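Local coordinates for Ras-related protein Rab-21 (Homo sapiens, PDB 1YZT) that is a Ras-related protein of the Rab group, built on the P-loop fold of the Ras family, at residues L128-N133 and A157-T162. Sequence-based numbering, arbitrary orientation.
Sequences LCIVGN and AKHYHT. With GNP (phosphoaminophosphonic acid-guanylate ester), chain D.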
loop_
_atom_site.group_PDB
_atom_site.type_symbol
_atom_site.label_atom_id
_atom_site.label_comp_id
_atom_site.label_asym_id
_atom_site.label_seq_id
_atom_site.Cartn_x
_atom_site.Cartn_y
_atom_site.Cartn_z
ATOM N N LEU A 128 -3.287 -8.618 0.669
ATOM C CA LEU A 128 -2.000 -7.968 0.914
ATOM C C LEU A 128 -1.412 -7.367 -0.347
ATOM O O LEU A 128 -1.414 -7.990 -1.417
ATOM C CB LEU A 128 -1.016 -8.963 1.523
ATOM C CG LEU A 128 -1.435 -9.483 2.907
ATOM C CD1 LEU A 128 -0.324 -10.320 3.468
ATOM C CD2 LEU A 128 -1.796 -8.358 3.876
ATOM N N CYS A 129 -0.929 -6.134 -0.215
ATOM C CA CYS A 129 -0.196 -5.464 -1.287
ATOM C C CYS A 129 1.216 -5.162 -0.799
ATOM O O CYS A 129 1.423 -4.628 0.298
ATOM C CB CYS A 129 -0.891 -4.166 -1.700
ATOM S SG CYS A 129 -2.646 -4.371 -2.019
ATOM N N ILE A 130 2.190 -5.535 -1.610
ATOM C CA ILE A 130 3.564 -5.208 -1.329
ATOM C C ILE A 130 3.939 -4.145 -2.336
ATOM O O ILE A 130 3.951 -4.412 -3.535
ATOM C CB ILE A 130 4.457 -6.420 -1.484
ATOM C CG1 ILE A 130 3.941 -7.531 -0.548
ATOM C CG2 ILE A 130 5.908 -6.012 -1.225
ATOM C CD1 ILE A 130 4.967 -8.554 -0.184
ATOM N N VAL A 131 4.203 -2.937 -1.847
ATOM C CA VAL A 131 4.326 -1.786 -2.737
ATOM C C VAL A 131 5.724 -1.164 -2.677
ATOM O O VAL A 131 6.129 -0.616 -1.651
ATOM C CB VAL A 131 3.250 -0.718 -2.456
ATOM C CG1 VAL A 131 3.311 0.375 -3.509
ATOM C CG2 VAL A 131 1.868 -1.335 -2.460
ATOM N N GLY A 132 6.439 -1.261 -3.798
ATOM C CA GLY A 132 7.705 -0.578 -3.981
ATOM C C GLY A 132 7.426 0.825 -4.455
ATOM O O GLY A 132 7.087 1.024 -5.625
ATOM N N ASN A 133 7.520 1.783 -3.531
ATOM C CA ASN A 133 7.322 3.207 -3.831
ATOM C C ASN A 133 8.645 3.893 -4.195
ATOM O O ASN A 133 9.735 3.354 -3.950
ATOM C CB ASN A 133 6.654 3.931 -2.644
ATOM C CG ASN A 133 6.161 5.346 -3.002
ATOM O OD1 ASN A 133 5.534 5.563 -4.040
ATOM N ND2 ASN A 133 6.426 6.300 -2.123
ATOM N N ALA A 157 0.554 -12.465 -1.735
ATOM C CA ALA A 157 0.405 -11.033 -1.955
ATOM C C ALA A 157 0.592 -10.707 -3.424
ATOM O O ALA A 157 1.110 -11.508 -4.204
ATOM C CB ALA A 157 1.410 -10.261 -1.111
ATOM N N LYS A 158 0.153 -9.518 -3.796
ATOM C CA LYS A 158 0.419 -8.994 -5.114
ATOM C C LYS A 158 1.410 -7.847 -4.927
ATOM O O LYS A 158 1.326 -7.091 -3.950
ATOM C CB LYS A 158 -0.899 -8.560 -5.765
ATOM C CG LYS A 158 -0.808 -8.414 -7.268
ATOM C CD LYS A 158 -2.178 -8.403 -7.934
ATOM C CE LYS A 158 -2.132 -7.628 -9.246
ATOM N NZ LYS A 158 -3.432 -7.607 -9.975
ATOM N N HIS A 159 2.382 -7.748 -5.831
ATOM C CA HIS A 159 3.358 -6.667 -5.780
ATOM C C HIS A 159 2.940 -5.507 -6.668
ATOM O O HIS A 159 2.355 -5.712 -7.731
ATOM C CB HIS A 159 4.730 -7.168 -6.215
ATOM C CG HIS A 159 5.815 -6.159 -6.051
ATOM N ND1 HIS A 159 6.313 -5.426 -7.104
ATOM C CD2 HIS A 159 6.495 -5.757 -4.956
ATOM C CE1 HIS A 159 7.257 -4.617 -6.661
ATOM N NE2 HIS A 159 7.387 -4.800 -5.361
ATOM N N TYR A 160 3.257 -4.286 -6.227
ATOM C CA TYR A 160 2.977 -3.071 -7.012
ATOM C C TYR A 160 4.132 -2.091 -6.971
ATOM O O TYR A 160 4.862 -2.016 -5.983
ATOM C CB TYR A 160 1.727 -2.353 -6.486
ATOM C CG TYR A 160 0.475 -3.189 -6.447
ATOM C CD1 TYR A 160 0.256 -4.091 -5.415
ATOM C CD2 TYR A 160 -0.515 -3.053 -7.418
ATOM C CE1 TYR A 160 -0.891 -4.860 -5.369
ATOM C CE2 TYR A 160 -1.674 -3.827 -7.376
ATOM C CZ TYR A 160 -1.861 -4.718 -6.343
ATOM O OH TYR A 160 -3.001 -5.494 -6.280
ATOM N N HIS A 161 4.273 -1.340 -8.064
ATOM C CA HIS A 161 5.230 -0.251 -8.194
ATOM C C HIS A 161 4.494 1.075 -8.204
ATOM O O HIS A 161 3.528 1.239 -8.947
ATOM C CB HIS A 161 5.987 -0.347 -9.530
ATOM C CG HIS A 161 7.020 -1.424 -9.565
ATOM N ND1 HIS A 161 8.037 -1.511 -8.639
ATOM C CD2 HIS A 161 7.194 -2.457 -10.421
ATOM C CE1 HIS A 161 8.786 -2.560 -8.920
ATOM N NE2 HIS A 161 8.297 -3.147 -9.998
ATOM N N THR A 162 4.983 2.032 -7.431
ATOM C CA THR A 162 4.418 3.380 -7.428
ATOM C C THR A 162 5.468 4.489 -7.291
ATOM O O THR A 162 6.625 4.262 -6.898
ATOM C CB THR A 162 3.411 3.572 -6.259
ATOM O OG1 THR A 162 4.102 3.403 -5.014
ATOM C CG2 THR A 162 2.248 2.569 -6.362
HETATM P PG GNP D . 5.865 8.392 8.557
HETATM O O1G GNP D . 6.871 9.150 9.397
HETATM O O2G GNP D . 4.521 9.073 8.632
HETATM O O3G GNP D . 5.894 6.996 9.080
HETATM N N3B GNP D . 6.402 8.377 7.028
HETATM P PB GNP D . 5.564 8.102 5.675
HETATM O O1B GNP D . 5.647 6.693 5.220
HETATM O O2B GNP D . 4.190 8.624 5.896
HETATM O O3A GNP D . 6.293 8.908 4.521
HETATM P PA GNP D . 6.026 10.298 3.859
HETATM O O1A GNP D . 4.891 10.201 2.902
HETATM O O2A GNP D . 5.958 11.409 4.821
HETATM O "O5'" GNP D . 7.259 10.614 2.933
HETATM C "C5'" GNP D . 8.606 10.486 3.416
HETATM C "C4'" GNP D . 9.601 11.092 2.430
HETATM O "O4'" GNP D . 9.582 10.305 1.210
HETATM C "C3'" GNP D . 9.303 12.534 2.036
HETATM O "O3'" GNP D . 10.483 13.334 1.953
HETATM C "C2'" GNP D . 8.627 12.372 0.683
HETATM O "O2'" GNP D . 8.723 13.474 -0.202
HETATM C "C1'" GNP D . 9.390 11.182 0.127
HETATM N N9 GNP D . 8.650 10.456 -0.888
HETATM C C8 GNP D . 7.439 9.848 -0.716
HETATM N N7 GNP D . 7.018 9.267 -1.789
HETATM C C5 GNP D . 8.009 9.499 -2.738
HETATM C C6 GNP D . 8.090 9.116 -4.101
HETATM O O6 GNP D . 7.293 8.463 -4.788
HETATM N N1 GNP D . 9.278 9.549 -4.682
HETATM C C2 GNP D . 10.256 10.276 -4.050
HETATM N N2 GNP D . 11.303 10.613 -4.794
HETATM N N3 GNP D . 10.187 10.670 -2.791
HETATM C C4 GNP D . 9.035 10.238 -2.197
#
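Thr162, Ile130 and Tyr160 give up the most surface where strand 127-133 pairs in parallel with 158-161, an edge strand of the sheet within this chain. The backbone ladder runs through alternate residues of 128-133: Ile130 N bonds almost straight to Lys158 O (2.9 Å), Ile130 O receives Tyr160 N (2.8 Å), and Gly132 repeats the pattern with Tyr160 O and Thr162 N.

At the C-terminal end of the ladder, Thr162 OG1 stands between its own N and carbonyl carbon (chi1 62°) and donates to Asn133 OD1 at 2.8 Å, tilted out of the amide's carbonyl plane. Its methyl CG2 meets Val131 CG1. OD1 also accepts from the backbone N of Ala164, while Asn133 ND2 bonds to Val31 O and lies 3.0 Å from N7 of the GNP base. This asparagine belongs to the NKxD motif of Ras-like proteins, and Thr162 thus sits in the second shell of the ligand and probably helps to set the rotation of the amide.

On the face shared by Cys129 and Val131, the Tyr160 ring lies back along the strand, CG being anti to the carbonyl carbon (chi1 -56°). Its CE1 atom reaches Cys129 CB at 3.7 Å, with SG oblique to the ring 4.8 Å from its centroid. The reverse face carries Ile130, whose CG1 touches Ala157 CB and whose CG2 crosses the His159 side chain near CD2, both at 3.8 Å.

Helix 145-154, the connection of this beta-alpha-beta unit, packs on Ile130 and His159, whose NE2 bonds to Tyr100 OH. Helix 170-183 covers the Tyr160 face, where Asp176 and Arg180 bond to the tyrosine hydroxyl, while strand 95-101 pairs with the other edge of 127-133.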